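Local coordinates for putative aspartyl-tRNA synthetase (Leishmania major, PDB 6OD8), which probably catalyses the ATP-dependent attachment of L-aspartate to its cognate tRNA(Asp), with release of AMP and diphosphate, at residues A[229-234]-A[312-317]; A[118-123]-A[129-134]; A[188-191]-A[196-199]. One frame throughout, in Å; residues are numbered along the deposited sequence. Where two conformers were deposited one is given.

Contact 1: residues A[229-234]-A[312-317]. With EDO (1,2-ethanediol), chain D.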
loop_
_atom_site.group_PDB
_atom_site.type_symbol
_atom_site.label_atom_id
_atom_site.label_comp_id
_atom_site.label_asym_id
_atom_site.label_seq_id
_atom_site.Cartn_x
_atom_site.Cartn_y
_atom_site.Cartn_z
ATOM N N GLN A 229 3.527 3.895 6.188
ATOM C CA GLN A 229 4.313 2.868 6.866
ATOM C C GLN A 229 3.757 2.528 8.249
ATOM O O GLN A 229 3.604 1.346 8.599
ATOM C CB GLN A 229 5.748 3.353 6.985
ATOM C CG GLN A 229 6.630 2.420 7.752
ATOM C CD GLN A 229 8.047 2.964 7.865
ATOM O OE1 GLN A 229 8.440 3.864 7.116
ATOM N NE2 GLN A 229 8.810 2.431 8.810
ATOM N N TYR A 230 3.491 3.553 9.073
ATOM C CA TYR A 230 3.039 3.286 10.439
ATOM C C TYR A 230 1.586 2.832 10.471
ATOM O O TYR A 230 1.217 1.997 11.306
ATOM C CB TYR A 230 3.252 4.530 11.311
ATOM C CG TYR A 230 4.710 4.940 11.364
ATOM C CD1 TYR A 230 5.714 3.973 11.467
ATOM C CD2 TYR A 230 5.088 6.291 11.315
ATOM C CE1 TYR A 230 7.052 4.332 11.511
ATOM C CE2 TYR A 230 6.430 6.654 11.381
ATOM C CZ TYR A 230 7.398 5.669 11.472
ATOM O OH TYR A 230 8.725 6.005 11.526
ATOM N N PHE A 231 0.754 3.342 9.566
ATOM C CA PHE A 231 -0.601 2.790 9.406
ATOM C C PHE A 231 -0.559 1.277 9.194
ATOM O O PHE A 231 -1.210 0.507 9.919
ATOM C CB PHE A 231 -1.298 3.483 8.222
ATOM C CG PHE A 231 -2.653 2.898 7.853
ATOM C CD1 PHE A 231 -3.803 3.318 8.516
ATOM C CD2 PHE A 231 -2.782 1.963 6.815
ATOM C CE1 PHE A 231 -5.073 2.799 8.174
ATOM C CE2 PHE A 231 -4.028 1.429 6.467
ATOM C CZ PHE A 231 -5.202 1.864 7.167
ATOM N N ARG A 232 0.205 0.824 8.194
ATOM C CA ARG A 232 0.248 -0.608 7.896
ATOM C C ARG A 232 0.906 -1.398 9.023
ATOM O O ARG A 232 0.452 -2.497 9.376
ATOM C CB ARG A 232 0.993 -0.858 6.590
ATOM C CG ARG A 232 0.295 -0.375 5.331
ATOM C CD ARG A 232 1.051 -0.905 4.113
ATOM N NE ARG A 232 2.477 -0.592 4.221
ATOM C CZ ARG A 232 3.026 0.560 3.845
ATOM N NH1 ARG A 232 2.274 1.511 3.299
ATOM N NH2 ARG A 232 4.339 0.752 3.984
ATOM N N GLN A 233 1.977 -0.871 9.610
ATOM C CA GLN A 233 2.670 -1.681 10.614
ATOM C C GLN A 233 1.816 -1.898 11.849
ATOM O O GLN A 233 1.819 -2.993 12.420
ATOM C CB GLN A 233 4.006 -1.055 11.013
ATOM C CG GLN A 233 4.861 -2.043 11.793
ATOM C CD GLN A 233 5.047 -3.380 11.058
ATOM O OE1 GLN A 233 5.520 -3.416 9.916
ATOM N NE2 GLN A 233 4.669 -4.482 11.713
ATOM N N PHE A 234 1.109 -0.865 12.306
ATOM C CA PHE A 234 0.195 -1.060 13.430
ATOM C C PHE A 234 -0.781 -2.192 13.148
ATOM O O PHE A 234 -1.016 -3.058 13.998
ATOM C CB PHE A 234 -0.583 0.220 13.733
ATOM C CG PHE A 234 -1.609 0.044 14.840
ATOM C CD1 PHE A 234 -1.224 0.151 16.176
ATOM C CD2 PHE A 234 -2.934 -0.265 14.549
ATOM C CE1 PHE A 234 -2.156 -0.032 17.218
ATOM C CE2 PHE A 234 -3.869 -0.455 15.579
ATOM C CZ PHE A 234 -3.486 -0.332 16.909
ATOM N N VAL A 312 -5.883 9.233 -1.795
ATOM C CA VAL A 312 -5.480 7.923 -1.296
ATOM C C VAL A 312 -6.224 7.663 -0.001
ATOM O O VAL A 312 -6.179 8.487 0.926
ATOM C CB VAL A 312 -3.961 7.820 -1.056
ATOM C CG1 VAL A 312 -3.642 6.461 -0.403
ATOM C CG2 VAL A 312 -3.168 8.043 -2.370
ATOM N N GLY A 313 -6.913 6.524 0.054
ATOM C CA GLY A 313 -7.649 6.121 1.237
ATOM C C GLY A 313 -6.907 5.053 2.022
ATOM O O GLY A 313 -6.359 4.109 1.451
ATOM N N LEU A 314 -6.896 5.223 3.337
ATOM C CA LEU A 314 -6.391 4.236 4.281
ATOM C C LEU A 314 -7.631 3.649 4.943
ATOM O O LEU A 314 -8.312 4.343 5.708
ATOM C CB LEU A 314 -5.466 4.901 5.300
ATOM C CG LEU A 314 -4.418 5.893 4.793
ATOM C CD1 LEU A 314 -3.625 6.527 5.944
ATOM C CD2 LEU A 314 -3.413 5.148 3.853
ATOM N N ASP A 315 -7.976 2.404 4.602
ATOM C CA ASP A 315 -9.279 1.864 4.961
ATOM C C ASP A 315 -9.100 0.644 5.846
ATOM O O ASP A 315 -8.148 -0.124 5.670
ATOM C CB ASP A 315 -10.088 1.498 3.697
ATOM C CG ASP A 315 -10.910 2.638 3.205
ATOM O OD1 ASP A 315 -10.409 3.412 2.346
ATOM O OD2 ASP A 315 -12.064 2.777 3.698
ATOM N N VAL A 316 -10.012 0.487 6.804
ATOM C CA VAL A 316 -9.971 -0.591 7.781
ATOM C C VAL A 316 -11.383 -1.145 7.927
ATOM O O VAL A 316 -12.356 -0.381 7.955
ATOM C CB VAL A 316 -9.419 -0.091 9.145
ATOM C CG1 VAL A 316 -9.463 -1.200 10.206
ATOM C CG2 VAL A 316 -7.978 0.449 9.000
ATOM N N GLU A 317 -11.509 -2.471 8.004
ATOM C CA GLU A 317 -12.789 -3.080 8.380
ATOM C C GLU A 317 -12.493 -4.291 9.258
ATOM O O GLU A 317 -11.480 -4.964 9.061
ATOM C CB GLU A 317 -13.637 -3.477 7.131
ATOM C CG GLU A 317 -15.169 -3.686 7.406
ATOM C CD GLU A 317 -15.957 -2.379 7.490
ATOM O OE1 GLU A 317 -15.423 -1.303 7.122
ATOM O OE2 GLU A 317 -17.133 -2.420 7.912
HETATM C C1 EDO D . -11.122 7.127 3.219
HETATM O O1 EDO D . -12.256 7.986 3.083
HETATM C C2 EDO D . -10.907 6.497 1.867
HETATM O O2 EDO D . -11.903 5.513 1.624
#
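Phe231 reaches from the long helix 215-237 onto Leu314 and Val316 of strand 310-319, a helix-on-sheet contact in the class II aminoacyl-tRNA synthetase catalytic domain. The helix matches the long helix of motif 1 in this class, and the strand is probably one of the antiparallel pair of motif 2. The axes of 229-234 and 312-317 run almost parallel, 13° apart, and approach to 10.4 Å, a gap that suits a large flat side chain. CB of Phe231 leaves the helix toward the sheet, and with CG anti to the backbone N (chi1 174°) the ring extends across to the strand. CB makes no close contact; the ring atoms beyond it do the touching. CD1 of Phe231 meets Leu314 CB at 4.0 Å, with Leu314 CD1 only slightly farther. That CB lies over one face of the ring in a CH-pi contact, 3.7 Å from the centroid and 18° off the normal. At the tip, CZ of Phe231 also meets Val316 CG2 obliquely at 3.6 Å, while the carbonyl O of Asp315 lies in the ring plane at its edge. Leucine and valine suit the inward positions because apolar branches can pack on an aromatic ring, and Val293 of strand 289-297 adds to this buried layer. On the helix side facing the second subunit, Gln233 packs on Gln233 of that subunit, so one helix serves both core and dimer interface. Asp315 turns away from the helix, and its OD2 pairs with Lys279. Gly313, lacking a side chain, lets C2 of a 1,2-ethanediol, probably from the crystallisation liquor, approach its CA to 3.3 Å, while the diol's O2 donates a hydrogen bond to Asp315 OD1 at 2.7 Å.

Contact 2: residues A[118-123]-A[129-134]; sequences AMAAVE and EMIDFM
Met130, Ile131 and Met134 converge on the single methyl of Ala120, holding helix 128-136 against strand 114-121. This is the OB-fold arrangement, in which the helix between the third and fourth strands packs against the barrel. The helix runs back across the strand at 149°, and the axes of the touching segments approach to 8.5 Å. A small residue such as alanine suits an approach this close. Met130 comes first along the helix. Its chain extends with CG anti to the backbone N (chi1 -177°) and bends only at the last torsion, which brings CE to 3.8 Å from Ala120 CB; the same side chain also touches Phe57, Val56 and Val168. Ile131 follows, its CB directed toward the strand. Its CD1 rests 3.7 Å from Ala120 CB and also lies 4.0 Å from Val122 CG2, just beyond the strand. The CG1-CD1 arm of the isoleucine thus reaches both the strand's end and the loop residue after it. Asp132 and Phe133 face other neighbours: the carboxylate pairs with Lys100, and the phenyl ring meets that of Phe57. One turn after Met130 comes Met134, whose SD sits 3.5 Å from Ala120 CB. A bend at its final torsion (chi3 72°) keeps CE near the same methyl, at 3.9 Å, and Met107 of the adjacent strand 104-111 packs on this side chain too. Between these segments the chemistry is wholly apolar, without hydrogen bonds or ion pairs. The attachment therefore depends on close fit and the burial of hydrocarbon and sulfur, with flexible methionine chains shaping themselves around one alanine, while the strand's backbone polar groups are left to pair with neighbouring strands.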
loop_
_atom_site.group_PDB
_atom_site.type_symbol
_atom_site.label_atom_id
_atom_site.label_comp_id
_atom_site.label_asym_id
_atom_site.label_seq_id
_atom_site.Cartn_x
_atom_site.Cartn_y
_atom_site.Cartn_z
ATOM N N ALA A 118 31.459 24.087 -1.629
ATOM C CA ALA A 118 32.615 23.615 -2.380
ATOM C C ALA A 118 33.354 24.818 -2.938
ATOM O O ALA A 118 32.741 25.834 -3.283
ATOM C CB ALA A 118 32.217 22.682 -3.527
ATOM N N MET A 119 34.677 24.707 -3.033
ATOM C CA MET A 119 35.427 25.789 -3.643
ATOM C C MET A 119 36.630 25.226 -4.377
ATOM O O MET A 119 37.073 24.102 -4.129
ATOM C CB MET A 119 35.851 26.838 -2.608
ATOM C CG MET A 119 36.725 26.330 -1.475
ATOM S SD MET A 119 38.484 26.407 -1.860
ATOM C CE MET A 119 38.578 28.009 -2.635
ATOM N N ALA A 120 37.152 26.038 -5.291
ATOM C CA ALA A 120 38.373 25.731 -6.008
ATOM C C ALA A 120 39.190 27.003 -6.130
ATOM O O ALA A 120 38.643 28.099 -6.256
ATOM C CB ALA A 120 38.104 25.157 -7.402
ATOM N N ALA A 121 40.509 26.840 -6.082
ATOM C CA ALA A 121 41.453 27.925 -6.284
ATOM C C ALA A 121 42.486 27.478 -7.308
ATOM O O ALA A 121 42.825 26.292 -7.391
ATOM C CB ALA A 121 42.131 28.329 -4.974
ATOM N N VAL A 122 42.956 28.424 -8.118
ATOM C CA VAL A 122 43.982 28.097 -9.102
ATOM C C VAL A 122 45.256 27.753 -8.338
ATOM O O VAL A 122 45.871 28.623 -7.717
ATOM C CB VAL A 122 44.210 29.242 -10.092
ATOM C CG1 VAL A 122 45.234 28.829 -11.151
ATOM C CG2 VAL A 122 42.892 29.648 -10.734
ATOM N N GLU A 123 45.628 26.474 -8.351
ATOM C CA GLU A 123 46.789 25.992 -7.612
ATOM C C GLU A 123 47.134 24.604 -8.122
ATOM O O GLU A 123 46.250 23.745 -8.228
ATOM C CB GLU A 123 46.515 25.956 -6.101
ATOM N N GLU A 129 41.102 27.714 -16.114
ATOM C CA GLU A 129 40.015 27.219 -16.959
ATOM C C GLU A 129 38.960 26.470 -16.154
ATOM O O GLU A 129 37.774 26.485 -16.514
ATOM C CB GLU A 129 40.583 26.309 -18.052
ATOM C CG GLU A 129 41.348 27.043 -19.156
ATOM C CD GLU A 129 42.772 27.377 -18.782
ATOM O OE1 GLU A 129 43.136 27.249 -17.595
ATOM O OE2 GLU A 129 43.536 27.767 -19.690
ATOM N N MET A 130 39.364 25.807 -15.067
ATOM C CA MET A 130 38.408 25.041 -14.279
ATOM C C MET A 130 37.586 25.945 -13.359
ATOM O O MET A 130 36.394 25.698 -13.151
ATOM C CB MET A 130 39.133 23.956 -13.477
ATOM C CG MET A 130 38.193 23.067 -12.689
ATOM S SD MET A 130 39.033 21.842 -11.660
ATOM C CE MET A 130 38.554 22.374 -10.021
ATOM N N ILE A 131 38.203 26.996 -12.811
ATOM C CA ILE A 131 37.458 27.992 -12.044
ATOM C C ILE A 131 36.426 28.677 -12.933
ATOM O O ILE A 131 35.279 28.908 -12.515
ATOM C CB ILE A 131 38.421 29.010 -11.395
ATOM C CG1 ILE A 131 38.874 28.538 -10.008
ATOM C CG2 ILE A 131 37.756 30.364 -11.251
ATOM C CD1 ILE A 131 39.715 27.297 -10.005
ATOM N N ASP A 132 36.813 28.998 -14.176
ATOM C CA ASP A 132 35.856 29.540 -15.143
ATOM C C ASP A 132 34.739 28.552 -15.426
ATOM O O ASP A 132 33.565 28.938 -15.519
ATOM C CB ASP A 132 36.553 29.890 -16.455
ATOM C CG ASP A 132 37.630 30.947 -16.288
ATOM O OD1 ASP A 132 37.449 31.859 -15.453
ATOM O OD2 ASP A 132 38.656 30.858 -17.000
ATOM N N PHE A 133 35.087 27.273 -15.608
ATOM C CA PHE A 133 34.072 26.261 -15.871
ATOM C C PHE A 133 33.072 26.186 -14.728
ATOM O O PHE A 133 31.855 26.179 -14.953
ATOM C CB PHE A 133 34.730 24.900 -16.096
ATOM C CG PHE A 133 33.749 23.785 -16.288
ATOM C CD1 PHE A 133 33.040 23.657 -17.472
ATOM C CD2 PHE A 133 33.531 22.857 -15.276
ATOM C CE1 PHE A 133 32.116 22.614 -17.648
ATOM C CE2 PHE A 133 32.622 21.816 -15.445
ATOM C CZ PHE A 133 31.912 21.696 -16.632
ATOM N N MET A 134 33.570 26.114 -13.490
ATOM C CA MET A 134 32.681 26.018 -12.338
ATOM C C MET A 134 31.747 27.217 -12.262
ATOM O O MET A 134 30.550 27.067 -11.980
ATOM C CB MET A 134 33.496 25.902 -11.057
ATOM C CG MET A 134 34.211 24.595 -10.921
ATOM S SD MET A 134 35.406 24.668 -9.582
ATOM C CE MET A 134 34.295 24.677 -8.165
#

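Contact 3: residues A[188-191]-A[196-199]; sequences ASRK and GAKV
Arg190 lays its side chain across the backbone of Gly196 and Ala197, and its conformation largely shapes this contact. CG stands anti to the backbone N (chi1 -179°), carrying the chain outward, and a bend about CG-CD (chi3 -72°) swings the guanidinium alongside the returning arm of the loop. NH1 then donates to Ala197 O at 2.7 Å. The bond is bent, with an angle of 143° at the hydrogen, yet the oxygen lies near the guanidinium plane and receives it on a lone pair. The same NH1 forms a salt bridge with Asp187, which helps fix the rotation of the group. Over one guanidinium face sits Gly196 CA, 3.9 Å from Arg190 NE; a CB here would run into the arginine, and the backbone angles alone call for glycine, since a CB would jam against the preceding carbonyl O. Lys198 crosses Arg190 at about a right angle, its CD 3.7 Å from Arg190 CG. Bends at its second and third torsions fold the chain back, so that NZ donates to Gly196 O at 2.7 Å and also to Ala194 O. At the other end, Val199 CG2 rests mainly on backbone N and CA of Ala188, 3.6 Å from that N, with CB alongside. The whole is a surface loop that doubles back on helix 185-189, closed by one arginine-to-carbonyl bond, with the lysine bracing the returning arm. Its place between the barrel strands and the long helix 215-237 is consistent with the hinge region joining the anticodon-binding and catalytic domains of aspartyl-tRNA synthetases.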
loop_
_atom_site.group_PDB
_atom_site.type_symbol
_atom_site.label_atom_id
_atom_site.label_comp_id
_atom_site.label_asym_id
_atom_site.label_seq_id
_atom_site.Cartn_x
_atom_site.Cartn_y
_atom_site.Cartn_z
ATOM N N ALA A 188 10.781 29.394 -4.387
ATOM C CA ALA A 188 9.831 28.342 -4.035
ATOM C C ALA A 188 9.908 27.961 -2.562
ATOM O O ALA A 188 8.951 27.376 -2.043
ATOM C CB ALA A 188 10.063 27.111 -4.915
ATOM N N SER A 189 11.007 28.312 -1.878
ATOM C CA SER A 189 11.225 27.987 -0.473
ATOM C C SER A 189 10.850 29.116 0.474
ATOM O O SER A 189 10.861 28.910 1.695
ATOM C CB SER A 189 12.693 27.624 -0.233
ATOM O OG SER A 189 13.017 26.411 -0.888
ATOM N N ARG A 190 10.531 30.291 -0.053
ATOM C CA ARG A 190 10.323 31.465 0.782
ATOM C C ARG A 190 8.995 31.368 1.536
ATOM O O ARG A 190 7.978 30.945 0.977
ATOM C CB ARG A 190 10.370 32.718 -0.096
ATOM C CG ARG A 190 10.179 34.025 0.655
ATOM C CD ARG A 190 10.575 35.221 -0.187
ATOM N NE ARG A 190 12.022 35.310 -0.342
ATOM C CZ ARG A 190 12.669 35.055 -1.473
ATOM N NH1 ARG A 190 11.995 34.717 -2.561
ATOM N NH2 ARG A 190 13.984 35.151 -1.512
ATOM N N LYS A 191 9.021 31.738 2.822
ATOM C CA LYS A 191 7.798 31.810 3.624
ATOM C C LYS A 191 6.854 32.857 3.051
ATOM O O LYS A 191 7.290 33.922 2.604
ATOM C CB LYS A 191 8.120 32.168 5.081
ATOM C CG LYS A 191 9.066 31.218 5.803
ATOM C CD LYS A 191 9.454 31.761 7.177
ATOM C CE LYS A 191 8.255 31.864 8.093
ATOM N NZ LYS A 191 8.601 32.527 9.389
ATOM N N GLY A 196 9.758 39.164 -0.357
ATOM C CA GLY A 196 10.398 38.633 -1.544
ATOM C C GLY A 196 9.421 37.862 -2.408
ATOM O O GLY A 196 8.275 37.611 -2.041
ATOM N N ALA A 197 9.912 37.487 -3.585
ATOM C CA ALA A 197 9.076 36.804 -4.561
ATOM C C ALA A 197 8.687 35.423 -4.048
ATOM O O ALA A 197 9.532 34.679 -3.541
ATOM C CB ALA A 197 9.808 36.684 -5.897
ATOM N N LYS A 198 7.403 35.094 -4.161
ATOM C CA LYS A 198 6.900 33.759 -3.880
ATOM C C LYS A 198 6.379 33.122 -5.161
ATOM O O LYS A 198 6.064 33.806 -6.136
ATOM C CB LYS A 198 5.790 33.790 -2.824
ATOM C CG LYS A 198 6.282 33.574 -1.404
ATOM C CD LYS A 198 6.934 34.819 -0.846
ATOM C CE LYS A 198 5.901 35.895 -0.538
ATOM N NZ LYS A 198 6.554 37.121 -0.021
ATOM N N VAL A 199 6.297 31.796 -5.149
ATOM C CA VAL A 199 5.797 31.026 -6.280
ATOM C C VAL A 199 4.363 30.623 -5.986
ATOM O O VAL A 199 4.079 30.062 -4.921
ATOM C CB VAL A 199 6.660 29.781 -6.535
ATOM C CG1 VAL A 199 6.137 29.037 -7.747
ATOM C CG2 VAL A 199 8.109 30.180 -6.696
#

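The three contacts follow one another along the chain, contact 2 first, then contact 3, then contact 1; none touches another, and they share no helix or strand. Contact 1 is fully buried in the catalytic domain, contact 2 is partly buried in the OB-fold domain, their centres about 51 Å apart, and contact 3 lies on the surface. Contacts 1 and 2 both lay a helix on a strand by apolar packing, but one fills an ordinary helix-to-sheet spacing with an aromatic ring whereas the other closes more tightly around a methyl group. Contact 3 brings together pieces with little regular structure and relies on charged side chains bonded to carbonyl oxygens, as suits a solvent-facing loop.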